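Local coordinates for kirola (Actinidia deliciosa, PDB 4IGV), which is a kiwifruit allergen of the ripening-related (MLP) branch of the Bet v 1 family, of undetermined function but possibly a carrier of small hydrophobic ligands, at residues Ile18-Tyr21 against Glu22-Tyr26; Ala75-Glu78 against Glu79-Ser82. All coordinates share one frame; numbering follows the deposited sequence.

Interaction 1 (Ile18-Tyr21 against Glu22-Tyr26)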
ATOM      1  N   ILE A  18       9.888   6.501 -10.790  1.00 16.82           N
ATOM      2  CA  ILE A  18       8.775   6.920 -11.655  1.00 17.27           C
ATOM      3  C   ILE A  18       7.875   5.746 -11.949  1.00 16.37           C
ATOM      4  O   ILE A  18       6.636   5.846 -11.941  1.00 15.93           O
ATOM      5  CB  ILE A  18       9.255   7.621 -12.912  1.00 18.20           C
ATOM      6  CG1 ILE A  18      10.023   8.909 -12.591  1.00 22.41           C
ATOM      7  CG2 ILE A  18       8.037   7.970 -13.844  1.00 21.03           C
ATOM      8  CD1 ILE A  18      10.906   9.455 -13.810  1.00 27.62           C
ATOM      9  N   VAL A  19       8.473   4.596 -12.206  1.00 17.80           N
ATOM     10  CA  VAL A  19       7.713   3.391 -12.473  1.00 17.27           C
ATOM     11  C   VAL A  19       6.980   2.897 -11.210  1.00 16.34           C
ATOM     12  O   VAL A  19       5.825   2.516 -11.270  1.00 15.76           O
ATOM     13  CB  VAL A  19       8.608   2.320 -13.069  1.00 18.88           C
ATOM     14  CG1 VAL A  19       7.778   1.138 -13.439  1.00 20.62           C
ATOM     15  CG2 VAL A  19       9.331   2.871 -14.300  1.00 22.50           C
ATOM     16  N   PHE A  20       7.589   3.031 -10.046  1.00 14.00           N
ATOM     17  CA  PHE A  20       6.946   2.605  -8.829  1.00 12.93           C
ATOM     18  C   PHE A  20       5.701   3.417  -8.581  1.00 13.16           C
ATOM     19  O   PHE A  20       4.642   2.911  -8.242  1.00 13.19           O
ATOM     20  CB  PHE A  20       7.946   2.755  -7.678  1.00 14.65           C
ATOM     21  CG  PHE A  20       7.624   1.906  -6.514  1.00 17.65           C
ATOM     22  CD1 PHE A  20       8.207   0.674  -6.362  1.00 14.99           C
ATOM     23  CD2 PHE A  20       6.669   2.321  -5.567  1.00 19.74           C
ATOM     24  CE1 PHE A  20       7.929  -0.134  -5.260  1.00 22.38           C
ATOM     25  CE2 PHE A  20       6.354   1.543  -4.461  1.00 22.58           C
ATOM     26  CZ  PHE A  20       6.968   0.275  -4.314  1.00 21.12           C
ATOM     27  N   TYR A  21       5.816   4.739  -8.760  1.00 12.84           N
ATOM     28  CA  TYR A  21       4.632   5.570  -8.608  1.00 12.52           C
ATOM     29  C   TYR A  21       3.569   5.304  -9.663  1.00 11.55           C
ATOM     30  O   TYR A  21       2.384   5.314  -9.349  1.00 12.44           O
ATOM     31  CB  TYR A  21       4.994   7.056  -8.557  1.00 13.57           C
ATOM     32  CG  TYR A  21       3.825   7.924  -8.093  1.00 14.01           C
ATOM     33  CD1 TYR A  21       3.279   7.803  -6.834  1.00 13.99           C
ATOM     34  CD2 TYR A  21       3.238   8.809  -8.937  1.00 16.13           C
ATOM     35  CE1 TYR A  21       2.191   8.595  -6.433  1.00 15.65           C
ATOM     36  CE2 TYR A  21       2.197   9.613  -8.604  1.00 13.28           C
ATOM     37  CZ  TYR A  21       1.638   9.511  -7.358  1.00 13.84           C
ATOM     38  OH  TYR A  21       0.576  10.323  -6.983  1.00 14.53           O
ATOM     39  N   GLU A  22       3.969   5.067 -10.879  1.00 13.50           N
ATOM     40  CA  GLU A  22       3.037   4.681 -11.955  1.00 14.27           C
ATOM     41  C   GLU A  22       2.201   3.497 -11.495  1.00 13.72           C
ATOM     42  O   GLU A  22       0.963   3.444 -11.715  1.00 12.85           O
ATOM     43  CB  GLU A  22       3.841   4.274 -13.208  1.00 17.97           C
ATOM     44  CG  GLU A  22       3.010   3.624 -14.369  1.00 19.58           C
ATOM     45  CD  GLU A  22       2.276   4.695 -15.055  1.00 22.16           C
ATOM     46  OE1 GLU A  22       2.455   5.907 -14.658  1.00 20.45           O
ATOM     47  OE2 GLU A  22       1.626   4.317 -16.085  1.00 19.96           O
ATOM     48  N   ILE A  23       2.863   2.504 -10.923  1.00 12.53           N
ATOM     49  CA  ILE A  23       2.169   1.307 -10.450  1.00 12.58           C
ATOM     50  C   ILE A  23       1.169   1.661  -9.371  1.00 13.06           C
ATOM     51  O   ILE A  23       0.007   1.271  -9.409  1.00 14.06           O
ATOM     52  CB  ILE A  23       3.147   0.203  -9.986  1.00 13.89           C
ATOM     53  CG1 ILE A  23       3.962  -0.247 -11.187  1.00 14.19           C
ATOM     54  CG2 ILE A  23       2.380  -0.937  -9.241  1.00 13.58           C
ATOM     55  CD1 ILE A  23       5.229  -1.061 -10.773  1.00 15.57           C
ATOM     56  N   PHE A  24       1.596   2.365  -8.337  1.00 12.49           N
ATOM     57  CA  PHE A  24       0.717   2.647  -7.211  1.00 12.92           C
ATOM     58  C   PHE A  24      -0.401   3.617  -7.492  1.00 12.76           C
ATOM     59  O   PHE A  24      -1.456   3.542  -6.866  1.00 14.69           O
ATOM     60  CB  PHE A  24       1.535   3.036  -5.978  1.00 13.43           C
ATOM     61  CG  PHE A  24       2.038   1.797  -5.254  1.00 15.90           C
ATOM     62  CD1 PHE A  24       3.164   1.169  -5.614  1.00 18.80           C
ATOM     63  CD2 PHE A  24       1.213   1.168  -4.337  1.00 20.68           C
ATOM     64  CE1 PHE A  24       3.539  -0.001  -4.984  1.00 17.87           C
ATOM     65  CE2 PHE A  24       1.619  -0.009  -3.702  1.00 22.08           C
ATOM     66  CZ  PHE A  24       2.789  -0.565  -4.050  1.00 19.11           C
ATOM     67  N   ARG A  25      -0.185   4.523  -8.435  1.00 12.13           N
ATOM     68  CA  ARG A  25      -1.215   5.447  -8.831  1.00 12.73           C
ATOM     69  C   ARG A  25      -2.100   4.866  -9.934  1.00 12.88           C
ATOM     70  O   ARG A  25      -3.303   4.757  -9.716  1.00 14.52           O
ATOM     71  CB  ARG A  25      -0.648   6.802  -9.278  1.00 12.18           C
ATOM     72  CG  ARG A  25      -1.746   7.771  -9.645  1.00 12.94           C
ATOM     73  CD  ARG A  25      -1.288   9.153 -10.031  1.00 11.55           C
ATOM     74  NE  ARG A  25      -2.443   9.953 -10.426  1.00 12.34           N
ATOM     75  CZ  ARG A  25      -2.380  11.139 -10.993  1.00 13.24           C
ATOM     76  NH1 ARG A  25      -1.224  11.732 -11.137  1.00 14.17           N
ATOM     77  NH2 ARG A  25      -3.487  11.794 -11.290  1.00 16.53           N
ATOM     78  N   TYR A  26      -1.540   4.543 -11.094  1.00 11.93           N
ATOM     79  CA  TYR A  26      -2.338   4.231 -12.245  1.00 11.96           C
ATOM     80  C   TYR A  26      -2.480   2.757 -12.604  1.00 13.01           C
ATOM     81  O   TYR A  26      -3.424   2.400 -13.338  1.00 14.89           O
ATOM     82  CB  TYR A  26      -1.732   4.931 -13.438  1.00 13.03           C
ATOM     83  CG  TYR A  26      -2.023   6.394 -13.553  1.00 13.24           C
ATOM     84  CD1 TYR A  26      -1.005   7.301 -13.517  1.00 13.15           C
ATOM     85  CD2 TYR A  26      -3.299   6.826 -13.813  1.00 13.55           C
ATOM     86  CE1 TYR A  26      -1.252   8.678 -13.684  1.00 13.42           C
ATOM     87  CE2 TYR A  26      -3.565   8.188 -13.969  1.00 15.34           C
ATOM     88  CZ  TYR A  26      -2.503   9.063 -13.913  1.00 14.16           C
ATOM     89  OH  TYR A  26      -2.808  10.417 -14.150  1.00 18.92           O
TER
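The side chains of F20 and F24, and of Y21 and R25, meet one turn apart along helix 17-25, the first of the two short helices that precede the second strand in the Bet v 1 fold; the contact is local, between i and i+4 neighbours. Its frame is the regular alpha-helical bonding in which E22, I23, F24 and R25 donate in turn to the carbonyls of I18 to Y21, the last bond, R25 N to Y21 O, measuring 2.8 Å. On the inner side, the rings of F20 and F24 run alongside each other, almost parallel (19°) but too offset to stack. F20 CE2 comes within 3.3 Å of F24 CE1. I144 of helix 131-145 packs on both rings, while W116 meets F24 nearly at right angles. Another side of the helix joins V19 CG1 to I23 CD1, a looser apolar touch. Y21 and R25 form the second main pair: with CG anti to the backbone N (chi1 -167°), the tyrosine ring lies beneath R25, whose CB makes a CH-pi contact over one face, offset toward the rim and 4.2 Å from the ring centroid. The extended arginine chain carries NE on to G50 O; on the way its CD packs 3.8 Å from Y21 OH, a hydroxyl hydrogen-bonded to S82 O.

Interaction 2 (Ala75-Glu78 against Glu79-Ser82)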
ATOM      1  N   ALA A  75      -6.324  10.659  -1.358  1.00 12.32           N
ATOM      2  CA  ALA A  75      -5.469  11.763  -1.770  1.00 11.36           C
ATOM      3  C   ALA A  75      -4.445  11.321  -2.754  1.00 11.43           C
ATOM      4  O   ALA A  75      -3.956  10.185  -2.691  1.00 11.29           O
ATOM      5  CB  ALA A  75      -4.783  12.379  -0.517  1.00 12.39           C
ATOM      6  N   ILE A  76      -4.089  12.235  -3.622  1.00 11.21           N
ATOM      7  CA  ILE A  76      -2.998  12.105  -4.580  1.00 11.28           C
ATOM      8  C   ILE A  76      -2.224  13.382  -4.629  1.00 11.63           C
ATOM      9  O   ILE A  76      -2.860  14.448  -4.677  1.00 12.43           O
ATOM     10  CB  ILE A  76      -3.487  11.763  -5.985  1.00 12.47           C
ATOM     11  CG1 ILE A  76      -4.073  10.372  -5.980  1.00 13.53           C
ATOM     12  CG2 ILE A  76      -2.378  11.911  -7.066  1.00 16.49           C
ATOM     13  CD1 ILE A  76      -4.636   9.909  -7.286  1.00 16.86           C
ATOM     14  N   ASP A  77      -0.903  13.326  -4.552  1.00 11.92           N
ATOM     15  CA  ASP A  77      -0.052  14.480  -4.797  1.00 13.04           C
ATOM     16  C   ASP A  77       0.929  14.099  -5.874  1.00 12.72           C
ATOM     17  O   ASP A  77       1.825  13.283  -5.652  1.00 12.91           O
ATOM     18  CB  ASP A  77       0.621  14.934  -3.523  1.00 12.65           C
ATOM     19  CG  ASP A  77       1.415  16.190  -3.730  1.00 15.72           C
ATOM     20  OD1 ASP A  77       1.951  16.436  -4.820  1.00 16.35           O
ATOM     21  OD2 ASP A  77       1.513  16.987  -2.763  1.00 19.28           O
ATOM     22  N   GLU A  78       0.713  14.577  -7.093  1.00 13.50           N
ATOM     23  CA  GLU A  78       1.537  14.147  -8.228  1.00 14.43           C
ATOM     24  C   GLU A  78       2.909  14.742  -8.131  1.00 16.20           C
ATOM     25  O   GLU A  78       3.865  14.146  -8.662  1.00 18.21           O
ATOM     26  CB  GLU A  78       0.867  14.456  -9.582  1.00 16.51           C
ATOM     27  CG  GLU A  78       0.603  15.867  -9.870  1.00 19.09           C
ATOM     28  CD  GLU A  78       1.746  16.793 -10.345  1.00 24.02           C
ATOM     29  OE1 GLU A  78       2.869  16.314 -10.724  1.00 27.29           O
ATOM     30  OE2 GLU A  78       1.475  18.066 -10.356  1.00 30.17           O
ATOM     31  N   GLU A  79       3.075  15.857  -7.430  1.00 16.11           N
ATOM     32  CA  GLU A  79       4.397  16.493  -7.344  1.00 18.53           C
ATOM     33  C   GLU A  79       5.330  15.750  -6.426  1.00 17.87           C
ATOM     34  O   GLU A  79       6.534  15.614  -6.727  1.00 21.00           O
ATOM     35  CB  GLU A  79       4.263  17.967  -6.944  1.00 20.75           C
ATOM     36  CG  GLU A  79       5.539  18.682  -6.789  1.00 28.04           C
ATOM     37  CD  GLU A  79       6.221  18.892  -8.109  1.00 36.15           C
ATOM     38  OE1 GLU A  79       5.534  19.373  -9.072  1.00 42.35           O
ATOM     39  OE2 GLU A  79       7.437  18.620  -8.158  1.00 43.52           O
ATOM     40  N   THR A  80       4.820  15.262  -5.304  1.00 16.00           N
ATOM     41  CA  THR A  80       5.598  14.511  -4.379  1.00 16.65           C
ATOM     42  C   THR A  80       5.477  12.995  -4.577  1.00 15.88           C
ATOM     43  O   THR A  80       6.013  12.188  -3.806  1.00 17.81           O
ATOM     44  CB  THR A  80       5.128  14.812  -2.950  1.00 17.40           C
ATOM     45  OG1 THR A  80       3.775  14.413  -2.750  1.00 17.15           O
ATOM     46  CG2 THR A  80       5.309  16.312  -2.602  1.00 20.31           C
ATOM     47  N   LYS A  81       4.777  12.570  -5.637  1.00 13.66           N
ATOM     48  CA  LYS A  81       4.565  11.180  -5.947  1.00 12.78           C
ATOM     49  C   LYS A  81       3.973  10.416  -4.746  1.00 12.85           C
ATOM     50  O   LYS A  81       4.538   9.419  -4.285  1.00 13.43           O
ATOM     51  CB  LYS A  81       5.823  10.529  -6.510  1.00 15.19           C
ATOM     52  CG  LYS A  81       6.374  11.171  -7.727  1.00 19.67           C
ATOM     53  CD  LYS A  81       7.596  10.391  -8.216  1.00 24.32           C
ATOM     54  CE  LYS A  81       8.278  11.065  -9.421  1.00 31.44           C
ATOM     55  NZ  LYS A  81       8.723  12.461  -9.144  1.00 34.57           N
ATOM     56  N   SER A  82       2.874  10.938  -4.224  1.00 11.95           N
ATOM     57  CA  SER A  82       2.202  10.347  -3.088  1.00 11.28           C
ATOM     58  C   SER A  82       0.786   9.924  -3.414  1.00 11.06           C
ATOM     59  O   SER A  82       0.088  10.595  -4.193  1.00 11.11           O
ATOM     60  CB  SER A  82       2.202  11.359  -1.933  1.00 13.45           C
ATOM     61  OG  SER A  82       1.669  10.799  -0.757  1.00 16.01           O
TER
HETATM   62  O   HOH W   1       6.566  14.172  -9.522  1.00 30.60           O
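D77 and S82 form an antiparallel hydrogen-bonded pair where the chain reverses from strand 65-77 into strand 82-88: D77 N reaches S82 O at 2.9 Å, S82 N returns to D77 O at 2.9 Å, and the CA atoms are 5.0 Å apart. The return bond is nearly straight (172°) and lies in the plane of the D77 carbonyl, whereas S82 O is approached by a donor, D77 N, that is tilted out of the carbonyl plane. S82 O also receives a CA-H...O contact from I76 and a hydrogen bond from Y21 OH of helix 17-25, so several donors converge on one carbonyl at the mouth of the turn.

On the face of the sheet that D77 shares with S82, the D77 carboxylate turns back to the amides of the turn. A chi1 of -175° swings it away from its own N and beside its carbonyl carbon: T80 N binds OD1 of D77 at 3.1 Å, coming from well above the carboxylate plane, and E79 N adds a weak bond to the same OD1 at 2.9 Å, as in an Asx turn. Two successive backbone N-H groups are thus drawn to one oxygen, which probably favours the charged form of D77. The T80 side chain crosses that of D77 at about a right angle, OG1 lying 3.1 Å from D77 CG. On the outer side the carboxylates of E78 and E79 come close as like charges. K81 swings out differently: its chain is bent at chi4, and NZ, also bonded to T107 OG1, shares a water with E78 O, the water donating to that carbonyl and accepting from K81 NZ.

K81 has a positive phi (53°), and both it and S82 face D77, an arrangement that fits a G1 beta bulge closing a hairpin between neighbouring strands of the Bet v 1 sheet.

Interaction 1 comes first along the chain, on helix 17-25, and interaction 2 follows some fifty residues later, at the hairpin joining strands 65-77 and 82-88 of the seven-stranded antiparallel sheet. Their centres are about 11 Å apart, on the same side of the chain's centre, and they touch directly. The joint is Y21: its OH lies 2.8 Å from S82 O, the length of their hydrogen bond, and its CE1 packs 3.1 Å from K81 C. I76 CG2 also lies against the hydroxyl. Y21 makes the main polar link, and R25 adds packing against I76 and E78, illustrating how two locally built elements are fitted together, helix against turn.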